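Local coordinates for protein amine Dehydrogenase (Pseudomonas putida, PDB 1JMX) that probably carries electrons through its two covalently bound c-type hemes, as the heme-bearing subunit of a quinohemoprotein amine dehydrogenase, at residues K193-G198 and A288-F293; A292-G297 and A336-D341; P313-G318 and V332-R337; N358-D363 and Q405-G410; E366-V371 and F393-W398. One frame throughout, in Å; residues are numbered along the deposited sequence.

Interaction 1: K193-G198 and A288-F293; sequences KGDVRG and AVQPAF
A seam between two domains is bridged here: strand 194-204 of the closed, eight-stranded antiparallel barrel faces strand 285-295 of the neighbouring E-set domain, an immunoglobulin-like fold. The axes of the two short strands come no nearer than 8.8 Å, too far for backbone pairing, so a long polar side chain spans the gap. Gln290 has CG anti to its carbonyl carbon and runs extended beyond it, which delivers the amide to the barrel strand, where both of its ends are used. Its OE1 is gripped side-on by two nitrogens of Arg197. Arg197 NE stands 2.7 Å from Gln290 OE1, and Arg197 NH2 is 3.0 Å from that same oxygen; both donors lie in the plane of the Gln290 carbonyl. Arg197 gets there by starting in the crowded chi1 position and bending at chi2 and chi3. At the other end, Gln290 NE2 sends a nearly straight bond (174°) to Val196 O over 3.2 Å, arriving above that carbonyl's plane. Asp195 stacks on the amide, its carboxylate plane turned only 16° from it, with Asp195 CB 3.7 Å from Gln290 CD. A leucine in place of Gln290 would lack both amide atoms and would probably leave Val196 O and the Arg197 guanidinium without these links, loosening the seam. Glutamine suits the place because one neutral group is acceptor and donor at once: the oxygen turns to the cation and the nitrogen to the carbonyl, and the arginine charge probably polarises the amide, making its N-H a better donor.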
# COMPACT_ATOMS: atom_id res chain seq x y z
N LYS A 193 12.03 -5.30 24.52
CA LYS A 193 12.38 -6.55 25.19
C LYS A 193 13.75 -6.45 25.86
O LYS A 193 13.92 -6.85 27.02
CB LYS A 193 12.34 -7.73 24.22
CG LYS A 193 12.80 -9.05 24.83
CD LYS A 193 11.97 -9.43 26.04
CE LYS A 193 12.48 -10.69 26.69
NZ LYS A 193 12.51 -11.81 25.72
N GLY A 194 14.73 -5.93 25.14
CA GLY A 194 16.04 -5.76 25.72
C GLY A 194 17.19 -6.41 24.98
O GLY A 194 17.02 -7.03 23.93
N ASP A 195 18.37 -6.27 25.58
CA ASP A 195 19.61 -6.81 25.03
C ASP A 195 19.63 -8.32 24.98
O ASP A 195 18.92 -8.99 25.71
CB ASP A 195 20.81 -6.30 25.83
CG ASP A 195 21.11 -4.84 25.58
OD1 ASP A 195 21.58 -4.14 26.50
OD2 ASP A 195 20.87 -4.37 24.44
N VAL A 196 20.46 -8.84 24.08
CA VAL A 196 20.62 -10.27 23.89
C VAL A 196 22.08 -10.49 23.53
O VAL A 196 22.72 -9.63 22.93
CB VAL A 196 19.68 -10.79 22.76
CG1 VAL A 196 20.17 -10.36 21.40
CG2 VAL A 196 19.54 -12.30 22.82
N ARG A 197 22.62 -11.63 23.95
CA ARG A 197 24.01 -11.97 23.67
C ARG A 197 24.19 -13.47 23.74
O ARG A 197 23.44 -14.15 24.44
CB ARG A 197 24.97 -11.28 24.65
CG ARG A 197 25.21 -12.02 25.98
CD ARG A 197 24.05 -11.90 26.95
NE ARG A 197 23.94 -10.56 27.50
CZ ARG A 197 23.56 -10.29 28.75
NH1 ARG A 197 23.26 -11.27 29.59
NH2 ARG A 197 23.46 -9.03 29.15
N GLY A 198 25.18 -13.97 23.02
CA GLY A 198 25.42 -15.40 23.03
C GLY A 198 26.42 -15.84 21.98
O GLY A 198 27.21 -15.04 21.47
N ALA A 288 29.91 -5.27 22.41
CA ALA A 288 29.06 -4.35 23.14
C ALA A 288 29.18 -4.41 24.67
O ALA A 288 29.80 -5.32 25.22
CB ALA A 288 27.60 -4.58 22.74
N VAL A 289 28.62 -3.40 25.33
CA VAL A 289 28.58 -3.30 26.78
C VAL A 289 27.08 -3.40 27.04
O VAL A 289 26.30 -2.73 26.36
CB VAL A 289 29.06 -1.90 27.28
CG1 VAL A 289 29.30 -1.93 28.78
CG2 VAL A 289 30.30 -1.47 26.55
N GLN A 290 26.67 -4.25 27.97
CA GLN A 290 25.25 -4.41 28.27
C GLN A 290 25.00 -4.39 29.78
O GLN A 290 25.31 -5.35 30.46
CB GLN A 290 24.73 -5.73 27.68
CG GLN A 290 25.04 -5.94 26.19
CD GLN A 290 24.40 -7.20 25.63
OE1 GLN A 290 24.04 -8.11 26.36
NE2 GLN A 290 24.25 -7.24 24.31
N PRO A 291 24.42 -3.30 30.31
CA PRO A 291 23.95 -2.07 29.65
C PRO A 291 25.10 -1.19 29.21
O PRO A 291 26.24 -1.39 29.64
CB PRO A 291 23.16 -1.37 30.75
CG PRO A 291 22.78 -2.48 31.70
CD PRO A 291 24.03 -3.29 31.73
N ALA A 292 24.78 -0.18 28.40
CA ALA A 292 25.77 0.76 27.91
C ALA A 292 25.70 2.09 28.67
O ALA A 292 26.13 3.13 28.16
CB ALA A 292 25.57 0.99 26.42
N PHE A 293 25.16 2.05 29.88
CA PHE A 293 25.06 3.24 30.72
C PHE A 293 25.18 2.87 32.19
O PHE A 293 24.82 1.76 32.60
CB PHE A 293 23.74 3.98 30.46
CG PHE A 293 22.51 3.13 30.68
CD1 PHE A 293 21.95 3.00 31.95
CD2 PHE A 293 21.90 2.47 29.62
CE1 PHE A 293 20.81 2.22 32.15
CE2 PHE A 293 20.76 1.70 29.81
CZ PHE A 293 20.22 1.57 31.08

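Interaction 2: A292-G297 and A336-D341; sequences AFIKAG and ARAAAD
In the immunoglobulin-like sandwich of this E-set domain, strand 285-295 changes partners along its length, and its last residues, running parallel to strand 354-362, here come up against the end of strand 331-338. The apolar part of the contact is small and close. Ile294, with CG1 anti to its backbone N (chi1 -179°), puts that methylene 3.7 Å from Ala338 CB. Ala338 CB points at the other segment and also rests 3.5 Å from Lys295 O and 4.0 Å from Ala296 CA, so three successive residues close around one methyl group. Alanine suits the position because its single methyl fits against this backbone. Ile294 is buried and also touches Leu359 and Val361 of strand 354-362, whereas Lys295 points the other way and its NZ donates a hydrogen bond to Asp363 O. The polar part is backbone alone and slight: Gly297 N donates to Ala339 O over 3.0 Å, a weak bond because it is bent to 122° at the hydrogen. Ala338 O also lies near, 2.9 Å from Gly297 N. The remaining contacts are van der Waals touches where both chains leave their strands at the exposed end of the domain. Ala296 CB lies 3.7 Å from Ala339 O. Gly297 has a positive phi (75°), favourable to glycine, and a beta carbon on it would press against Ala340 CA. Without one, the backbones come so close that Gly297 CA is 3.5 Å from Ala340 N, while Ala340 CB reaches to 4.0 Å from Gly297 CA.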
# COMPACT_ATOMS: atom_id res chain seq x y z
N ALA A 292 24.78 -0.18 28.40
CA ALA A 292 25.77 0.76 27.91
C ALA A 292 25.70 2.09 28.67
O ALA A 292 26.13 3.13 28.16
CB ALA A 292 25.57 0.99 26.42
N PHE A 293 25.16 2.05 29.88
CA PHE A 293 25.06 3.24 30.72
C PHE A 293 25.18 2.87 32.19
O PHE A 293 24.82 1.76 32.60
CB PHE A 293 23.74 3.98 30.46
CG PHE A 293 22.51 3.13 30.68
CD1 PHE A 293 21.95 3.00 31.95
CD2 PHE A 293 21.90 2.47 29.62
CE1 PHE A 293 20.81 2.22 32.15
CE2 PHE A 293 20.76 1.70 29.81
CZ PHE A 293 20.22 1.57 31.08
N ILE A 294 25.69 3.81 32.99
CA ILE A 294 25.85 3.61 34.42
C ILE A 294 25.56 4.95 35.07
O ILE A 294 26.16 5.97 34.70
CB ILE A 294 27.29 3.09 34.79
CG1 ILE A 294 27.43 2.87 36.30
CG2 ILE A 294 28.35 4.06 34.33
CD1 ILE A 294 26.77 1.63 36.80
N LYS A 295 24.59 4.97 35.97
CA LYS A 295 24.23 6.20 36.66
C LYS A 295 25.31 6.49 37.70
O LYS A 295 25.83 5.57 38.35
CB LYS A 295 22.86 6.07 37.32
CG LYS A 295 22.38 7.35 37.96
CD LYS A 295 21.06 7.15 38.66
CE LYS A 295 20.60 8.43 39.34
NZ LYS A 295 20.41 9.56 38.37
N ALA A 296 25.66 7.77 37.83
CA ALA A 296 26.67 8.22 38.79
C ALA A 296 26.20 7.90 40.20
O ALA A 296 25.04 8.16 40.55
CB ALA A 296 26.91 9.71 38.64
N GLY A 297 27.08 7.29 40.98
CA GLY A 297 26.74 6.93 42.34
C GLY A 297 25.83 5.71 42.35
O GLY A 297 24.96 5.57 43.21
N ALA A 336 29.75 -3.34 38.75
CA ALA A 336 30.46 -2.07 38.68
C ALA A 336 29.78 -1.07 39.57
O ALA A 336 28.62 -1.24 39.95
CB ALA A 336 30.50 -1.57 37.25
N ARG A 337 30.51 -0.02 39.89
CA ARG A 337 29.99 1.04 40.75
C ARG A 337 30.60 2.33 40.29
O ARG A 337 31.80 2.42 40.12
CB ARG A 337 30.38 0.78 42.21
CG ARG A 337 29.70 1.71 43.21
CD ARG A 337 30.24 1.48 44.62
NE ARG A 337 30.28 0.06 44.97
CZ ARG A 337 31.37 -0.57 45.42
NH1 ARG A 337 32.51 0.09 45.58
NH2 ARG A 337 31.32 -1.87 45.69
N ALA A 338 29.75 3.33 40.04
CA ALA A 338 30.22 4.64 39.62
C ALA A 338 30.14 5.54 40.85
O ALA A 338 29.21 5.42 41.66
CB ALA A 338 29.35 5.20 38.50
N ALA A 339 31.15 6.38 41.04
CA ALA A 339 31.18 7.29 42.18
C ALA A 339 30.11 8.34 41.96
O ALA A 339 29.78 8.66 40.81
CB ALA A 339 32.55 7.96 42.28
N ALA A 340 29.54 8.86 43.04
CA ALA A 340 28.52 9.89 42.93
C ALA A 340 29.17 11.14 42.34
O ALA A 340 28.49 12.06 41.86
CB ALA A 340 27.92 10.20 44.30
N ASP A 341 30.50 11.13 42.35
CA ASP A 341 31.33 12.23 41.86
C ASP A 341 31.78 12.02 40.41
O ASP A 341 32.30 12.96 39.78
CB ASP A 341 32.56 12.37 42.77
CG ASP A 341 33.29 13.70 42.58
OD1 ASP A 341 32.89 14.70 43.22
OD2 ASP A 341 34.28 13.74 41.80

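Interaction 3: P313-G318 and V332-R337; sequences PDLGAG and VRLKAR
Leu315 and Leu334 meet tip to tip, each reaching from its own backbone until Leu315 CD1 stands 3.9 Å from Leu334 CD1. Their torsions differ: Leu315 has CG anti to the carbonyl carbon (chi1 -52°), while Leu334 holds CG between its backbone N and carbonyl carbon, the crowded position, at chi1 49°. This position, together with chi2, sends Leu334 CD1 toward Leu315 and CD2 toward Pro313. Pro313 and Leu334 slide past each other in opposite directions, so the touch is alongside, with Pro313 CB 3.8 Å from Leu334 CD2. These residues belong to the core of an immunoglobulin-like sandwich: the short strand 313-314 pairs with strand 345-351 on one side, strand 331-338 pairs with strand 299-307 on the other, and no hydrogen bond joins the two segments. The backbones run 14° from parallel and their nearest CA atoms are more than 8 Å apart, the spacing of layers packed through side chains. Every second residue of the longer strand, Val332, Leu334 and Ala336, points inward. Val332 crosses Pro313 obliquely, its CG1 4.0 Å from Pro313 CG. At the other end the small Ala336 fits under the leucine tip, its CB 4.0 Å from Leu315 CD1. After Leu315 the 313-318 segment turns away: Gly316 takes backbone angles at which a beta carbon would strike the preceding carbonyl oxygen, and its N makes a weak bond to Asp314 OD2 on the exposed side. Arg337, directed away from the core, pairs with Glu320 in a salt bridge.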
# COMPACT_ATOMS: atom_id res chain seq x y z
N PRO A 313 39.31 -5.68 32.58
CA PRO A 313 38.34 -4.68 32.14
C PRO A 313 38.52 -3.32 32.81
O PRO A 313 38.63 -3.23 34.05
CB PRO A 313 36.99 -5.28 32.57
CG PRO A 313 37.26 -6.75 32.67
CD PRO A 313 38.64 -6.78 33.28
N ASP A 314 38.63 -2.28 32.00
CA ASP A 314 38.71 -0.94 32.53
C ASP A 314 37.53 -0.21 31.91
O ASP A 314 37.41 -0.15 30.68
CB ASP A 314 40.01 -0.23 32.17
CG ASP A 314 40.18 1.08 32.93
OD1 ASP A 314 41.05 1.89 32.55
OD2 ASP A 314 39.43 1.32 33.91
N LEU A 315 36.65 0.29 32.76
CA LEU A 315 35.46 0.99 32.30
C LEU A 315 35.56 2.51 32.32
O LEU A 315 34.54 3.19 32.21
CB LEU A 315 34.24 0.55 33.12
CG LEU A 315 33.98 -0.95 33.24
CD1 LEU A 315 32.62 -1.15 33.90
CD2 LEU A 315 34.04 -1.62 31.86
N GLY A 316 36.77 3.04 32.48
CA GLY A 316 36.96 4.49 32.49
C GLY A 316 36.93 5.20 33.84
O GLY A 316 36.56 4.62 34.86
N ALA A 317 37.27 6.49 33.81
CA ALA A 317 37.31 7.34 35.00
C ALA A 317 36.03 7.45 35.84
O ALA A 317 34.99 7.86 35.35
CB ALA A 317 37.77 8.75 34.60
N GLY A 318 36.13 7.11 37.12
CA GLY A 318 34.97 7.21 37.99
C GLY A 318 34.13 5.96 38.08
O GLY A 318 33.19 5.88 38.87
N VAL A 332 32.13 -11.33 29.46
CA VAL A 332 32.72 -10.95 30.74
C VAL A 332 31.64 -10.26 31.58
O VAL A 332 31.16 -9.20 31.21
CB VAL A 332 33.93 -10.00 30.54
CG1 VAL A 332 34.52 -9.58 31.89
CG2 VAL A 332 35.00 -10.69 29.69
N ARG A 333 31.22 -10.91 32.66
CA ARG A 333 30.21 -10.34 33.56
C ARG A 333 30.87 -9.74 34.79
O ARG A 333 31.73 -10.36 35.41
CB ARG A 333 29.21 -11.40 33.99
CG ARG A 333 28.27 -11.83 32.91
CD ARG A 333 27.42 -12.96 33.39
NE ARG A 333 26.90 -12.68 34.73
CZ ARG A 333 26.91 -13.54 35.74
NH1 ARG A 333 27.42 -14.77 35.58
NH2 ARG A 333 26.40 -13.19 36.92
N LEU A 334 30.45 -8.53 35.15
CA LEU A 334 31.03 -7.86 36.29
C LEU A 334 30.07 -6.95 37.02
O LEU A 334 28.99 -6.61 36.52
CB LEU A 334 32.29 -7.09 35.88
CG LEU A 334 32.21 -6.17 34.65
CD1 LEU A 334 31.71 -4.78 35.05
CD2 LEU A 334 33.59 -6.06 34.02
N LYS A 335 30.43 -6.63 38.25
CA LYS A 335 29.63 -5.74 39.06
C LYS A 335 30.43 -4.45 39.01
O LYS A 335 31.65 -4.48 39.14
CB LYS A 335 29.54 -6.24 40.50
CG LYS A 335 28.40 -5.62 41.27
CD LYS A 335 27.08 -6.24 40.86
CE LYS A 335 27.00 -7.70 41.32
NZ LYS A 335 25.67 -8.33 40.99
N ALA A 336 29.75 -3.34 38.75
CA ALA A 336 30.46 -2.07 38.68
C ALA A 336 29.78 -1.07 39.57
O ALA A 336 28.62 -1.24 39.95
CB ALA A 336 30.50 -1.57 37.25
N ARG A 337 30.51 -0.02 39.89
CA ARG A 337 29.99 1.04 40.75
C ARG A 337 30.60 2.33 40.29
O ARG A 337 31.80 2.42 40.12
CB ARG A 337 30.38 0.78 42.21
CG ARG A 337 29.70 1.71 43.21
CD ARG A 337 30.24 1.48 44.62
NE ARG A 337 30.28 0.06 44.97
CZ ARG A 337 31.37 -0.57 45.42
NH1 ARG A 337 32.51 0.09 45.58
NH2 ARG A 337 31.32 -1.87 45.69

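Interaction 4: N358-D363 and Q405-G410; sequences NLAVYD and QPLRIG
Tyr362 and Ile409 form the tight end of this contact, crossing at about a right angle. Ile409 CG1 presses to 3.6 Å from Tyr362 CG, while Ile409 CG2 lies over one ring face, offset toward the rim, in a CH-pi contact 4.1 Å from the ring centroid. The crowded chi1 position of Tyr362 (74°) turns the ring to meet the isoleucine, and Tyr362 OH is hydrogen-bonded to Asp472 OD2. Leu407 fills in beside them with split methyls: CD1 sits 3.6 Å from Val361 O and CD2 4.0 Å from Ala360 CB. Two E-set domains join here: strand 354-362, the last strand of one along the chain, crosses strand 406-420 of the next at 102°, so packing replaces backbone pairing. Ala360 lies where the strands come closest, and its small methyl lets the carbonyls of the other chain approach, with Ile409 O 3.8 Å from Ala360 CB. Phe293 of the adjoining strand 285-295 also touches Ile409. The borders are looser. Arg408 points away from strand 354-362 and pairs with Glu396, while Gln405, Pro406 and Asp363 are exposed.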
# COMPACT_ATOMS: atom_id res chain seq x y z
N ASN A 358 31.60 2.15 24.06
CA ASN A 358 31.55 3.22 25.04
C ASN A 358 30.51 2.98 26.12
O ASN A 358 29.54 2.25 25.92
CB ASN A 358 31.33 4.57 24.35
CG ASN A 358 32.48 4.95 23.44
OD1 ASN A 358 33.64 4.61 23.69
ND2 ASN A 358 32.16 5.65 22.35
N LEU A 359 30.76 3.57 27.30
CA LEU A 359 29.87 3.46 28.45
C LEU A 359 29.48 4.87 28.88
O LEU A 359 30.34 5.69 29.20
CB LEU A 359 30.58 2.75 29.61
CG LEU A 359 29.79 2.35 30.86
CD1 LEU A 359 28.65 1.45 30.48
CD2 LEU A 359 30.71 1.62 31.83
N ALA A 360 28.19 5.17 28.86
CA ALA A 360 27.72 6.49 29.25
C ALA A 360 27.52 6.56 30.75
O ALA A 360 26.78 5.78 31.33
CB ALA A 360 26.41 6.81 28.55
N VAL A 361 28.27 7.46 31.38
CA VAL A 361 28.15 7.67 32.82
C VAL A 361 27.30 8.93 32.87
O VAL A 361 27.62 9.90 32.19
CB VAL A 361 29.51 7.95 33.48
CG1 VAL A 361 29.31 8.29 34.96
CG2 VAL A 361 30.40 6.75 33.33
N TYR A 362 26.21 8.91 33.62
CA TYR A 362 25.37 10.10 33.66
C TYR A 362 24.92 10.44 35.07
O TYR A 362 24.91 9.59 35.95
CB TYR A 362 24.15 9.92 32.75
CG TYR A 362 23.09 8.98 33.29
CD1 TYR A 362 21.93 9.48 33.88
CD2 TYR A 362 23.25 7.60 33.21
CE1 TYR A 362 20.95 8.63 34.38
CE2 TYR A 362 22.27 6.73 33.70
CZ TYR A 362 21.12 7.26 34.28
OH TYR A 362 20.15 6.43 34.76
N ASP A 363 24.53 11.70 35.24
CA ASP A 363 24.05 12.19 36.53
C ASP A 363 22.54 12.35 36.58
O ASP A 363 21.89 11.89 37.51
CB ASP A 363 24.78 13.49 36.96
CG ASP A 363 24.82 14.56 35.87
OD1 ASP A 363 24.34 14.33 34.73
OD2 ASP A 363 25.35 15.65 36.17
N GLN A 405 28.06 19.19 26.47
CA GLN A 405 27.61 18.65 25.20
C GLN A 405 26.57 17.54 25.43
O GLN A 405 26.57 16.89 26.48
CB GLN A 405 28.80 18.11 24.40
CG GLN A 405 28.72 18.38 22.89
CD GLN A 405 28.55 19.87 22.56
OE1 GLN A 405 29.34 20.71 23.02
NE2 GLN A 405 27.51 20.20 21.78
N PRO A 406 25.62 17.37 24.48
CA PRO A 406 24.59 16.33 24.61
C PRO A 406 25.20 14.94 24.77
O PRO A 406 26.19 14.59 24.13
CB PRO A 406 23.81 16.48 23.31
CG PRO A 406 23.91 17.94 23.03
CD PRO A 406 25.37 18.19 23.29
N LEU A 407 24.56 14.13 25.60
CA LEU A 407 25.02 12.79 25.91
C LEU A 407 23.86 11.82 25.75
O LEU A 407 22.83 11.99 26.39
CB LEU A 407 25.50 12.77 27.37
CG LEU A 407 26.47 11.78 28.01
CD1 LEU A 407 25.93 11.44 29.41
CD2 LEU A 407 26.68 10.52 27.20
N ARG A 408 23.98 10.86 24.84
CA ARG A 408 22.92 9.86 24.69
C ARG A 408 23.23 8.79 25.73
O ARG A 408 24.27 8.13 25.67
CB ARG A 408 22.89 9.25 23.28
CG ARG A 408 21.71 8.28 23.10
CD ARG A 408 21.57 7.78 21.66
NE ARG A 408 21.83 6.34 21.53
CZ ARG A 408 20.91 5.39 21.67
NH1 ARG A 408 19.66 5.71 21.95
NH2 ARG A 408 21.25 4.11 21.55
N ILE A 409 22.38 8.69 26.74
CA ILE A 409 22.55 7.72 27.81
C ILE A 409 22.27 6.32 27.28
O ILE A 409 23.13 5.44 27.35
CB ILE A 409 21.60 8.02 29.02
CG1 ILE A 409 22.10 9.23 29.83
CG2 ILE A 409 21.56 6.84 29.96
CD1 ILE A 409 22.14 10.52 29.09
N GLY A 410 21.06 6.12 26.76
CA GLY A 410 20.68 4.82 26.24
C GLY A 410 19.18 4.64 26.37
O GLY A 410 18.44 5.61 26.45

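Interaction 5: E366-V371 and F393-W398; sequences EEVKVV and FEAEAW. With NI (nickel (II) ion), chain D.
Trp398 O is held by two N-H groups: Glu366 N at 2.8 Å from Trp398 O, in the carbonyl plane, and Glu367 N at 3.0 Å from the same oxygen, but lifted above the carbonyl plane. Two residues facing one make a classic beta bulge, and from it strands 367-378 and 391-400 run antiparallel, Glu367-Trp398 being the first of the hydrogen-bonded pairs, followed by Lys369-Glu396 and Val371-Glu394. Val368, Val370, Ala395 and Ala397 share the buried face of this E-set sheet. On the other face Lys369 lies across the indole, its CE 3.8 Å from the centroid of the five-membered ring of Trp398. The bend at chi4 then turns Lys369 NZ to Glu367 OE2, a 2.8 Å salt bridge on the anti lone pair, while Glu367 OE1 binds the nickel ion at 1.9 Å together with two waters. An alanine in place of Trp398 would remove the indole and would probably leave the Lys369 chain less ordered and Glu396 less firmly placed. Trp398 NE1 donates in the ring plane to Glu396 OE1 over 2.7 Å, meeting it from above the carboxylate, whose other oxygen has a second partner outside these strands.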
# COMPACT_ATOMS: atom_id res chain seq x y z
N GLU A 366 17.86 14.60 31.09
CA GLU A 366 17.35 15.89 30.67
C GLU A 366 16.22 15.82 29.64
O GLU A 366 15.17 16.46 29.79
CB GLU A 366 18.52 16.65 30.07
CG GLU A 366 18.40 18.14 30.01
CD GLU A 366 19.70 18.77 29.57
OE1 GLU A 366 20.14 18.49 28.42
OE2 GLU A 366 20.31 19.51 30.38
N GLU A 367 16.43 15.03 28.60
CA GLU A 367 15.48 14.89 27.50
C GLU A 367 15.19 13.42 27.18
O GLU A 367 16.07 12.57 27.30
CB GLU A 367 16.08 15.63 26.29
CG GLU A 367 15.75 15.07 24.92
CD GLU A 367 14.39 15.46 24.42
OE1 GLU A 367 13.57 15.98 25.20
OE2 GLU A 367 14.13 15.25 23.22
N VAL A 368 13.96 13.13 26.78
CA VAL A 368 13.57 11.76 26.44
C VAL A 368 12.95 11.68 25.06
O VAL A 368 12.08 12.49 24.71
CB VAL A 368 12.56 11.19 27.45
CG1 VAL A 368 12.22 9.75 27.10
CG2 VAL A 368 13.13 11.26 28.85
N LYS A 369 13.39 10.70 24.27
CA LYS A 369 12.87 10.49 22.92
C LYS A 369 12.28 9.09 22.77
O LYS A 369 12.91 8.11 23.14
CB LYS A 369 13.98 10.67 21.88
CG LYS A 369 14.61 12.04 21.87
CD LYS A 369 15.71 12.13 20.83
CE LYS A 369 16.50 13.41 20.99
NZ LYS A 369 15.61 14.60 20.99
N VAL A 370 11.07 9.01 22.24
CA VAL A 370 10.43 7.73 22.01
C VAL A 370 10.93 7.19 20.67
O VAL A 370 10.92 7.89 19.66
CB VAL A 370 8.88 7.84 21.99
CG1 VAL A 370 8.26 6.52 21.57
CG2 VAL A 370 8.38 8.24 23.36
N VAL A 371 11.37 5.94 20.69
CA VAL A 371 11.90 5.26 19.52
C VAL A 371 11.07 4.01 19.23
O VAL A 371 10.92 3.15 20.10
CB VAL A 371 13.37 4.87 19.75
CG1 VAL A 371 13.87 3.98 18.64
CG2 VAL A 371 14.22 6.12 19.86
N PHE A 393 7.97 -0.00 21.44
CA PHE A 393 8.71 1.20 21.73
C PHE A 393 9.78 1.13 22.79
O PHE A 393 9.79 0.23 23.62
CB PHE A 393 7.74 2.33 22.07
CG PHE A 393 6.62 2.46 21.09
CD1 PHE A 393 5.41 1.80 21.31
CD2 PHE A 393 6.77 3.22 19.95
CE1 PHE A 393 4.37 1.89 20.39
CE2 PHE A 393 5.73 3.32 19.02
CZ PHE A 393 4.53 2.65 19.24
N GLU A 394 10.65 2.13 22.76
CA GLU A 394 11.74 2.24 23.70
C GLU A 394 11.88 3.73 24.05
O GLU A 394 11.53 4.60 23.25
CB GLU A 394 13.00 1.72 23.03
CG GLU A 394 14.02 1.15 23.97
CD GLU A 394 13.74 -0.28 24.38
OE1 GLU A 394 13.81 -1.18 23.51
OE2 GLU A 394 13.51 -0.51 25.58
N ALA A 395 12.29 4.04 25.28
CA ALA A 395 12.46 5.43 25.70
C ALA A 395 13.95 5.75 25.74
O ALA A 395 14.69 5.22 26.57
CB ALA A 395 11.83 5.67 27.06
N GLU A 396 14.39 6.58 24.80
CA GLU A 396 15.78 6.98 24.68
C GLU A 396 16.12 8.22 25.51
O GLU A 396 15.64 9.32 25.23
CB GLU A 396 16.11 7.21 23.21
CG GLU A 396 17.50 7.71 22.94
CD GLU A 396 17.64 8.17 21.52
OE1 GLU A 396 16.95 9.14 21.15
OE2 GLU A 396 18.41 7.55 20.76
N ALA A 397 16.99 8.04 26.50
CA ALA A 397 17.40 9.10 27.41
C ALA A 397 18.59 9.92 26.94
O ALA A 397 19.54 9.38 26.38
CB ALA A 397 17.68 8.52 28.78
N TRP A 398 18.53 11.22 27.20
CA TRP A 398 19.59 12.16 26.84
C TRP A 398 19.90 13.09 28.00
O TRP A 398 19.01 13.54 28.72
CB TRP A 398 19.19 13.03 25.64
CG TRP A 398 19.05 12.27 24.38
CD1 TRP A 398 18.01 11.47 24.03
CD2 TRP A 398 19.99 12.22 23.31
NE1 TRP A 398 18.24 10.92 22.80
CE2 TRP A 398 19.45 11.36 22.32
CE3 TRP A 398 21.24 12.82 23.07
CZ2 TRP A 398 20.11 11.08 21.12
CZ3 TRP A 398 21.91 12.54 21.87
CH2 TRP A 398 21.33 11.67 20.91
NI NI D . 11.72 16.52 25.21
O HOH W 1 9.67 16.94 25.12
O HOH W 2 11.63 16.60 27.42

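Overall arrangement
From the N terminus, interaction 1 closes the first long loop, bringing the barrel strand around residues 193-198 back against residues 288-293 of the next domain. Interaction 2 opens on the same strand, sharing Ala292 and Phe293, and closes at 336-341; interaction 3 lies inside its loop and ends on the same strand, so these two knit one sandwich. Interaction 4 begins on the last strand of that sandwich, backbone-bonded to residues 292-296, and closes in the following domain at 405-410. Interaction 5 is nested within that loop. The Arg408-Glu396 salt bridge joins interactions 4 and 5, so the chain of contacts runs from barrel through sandwich to final domain.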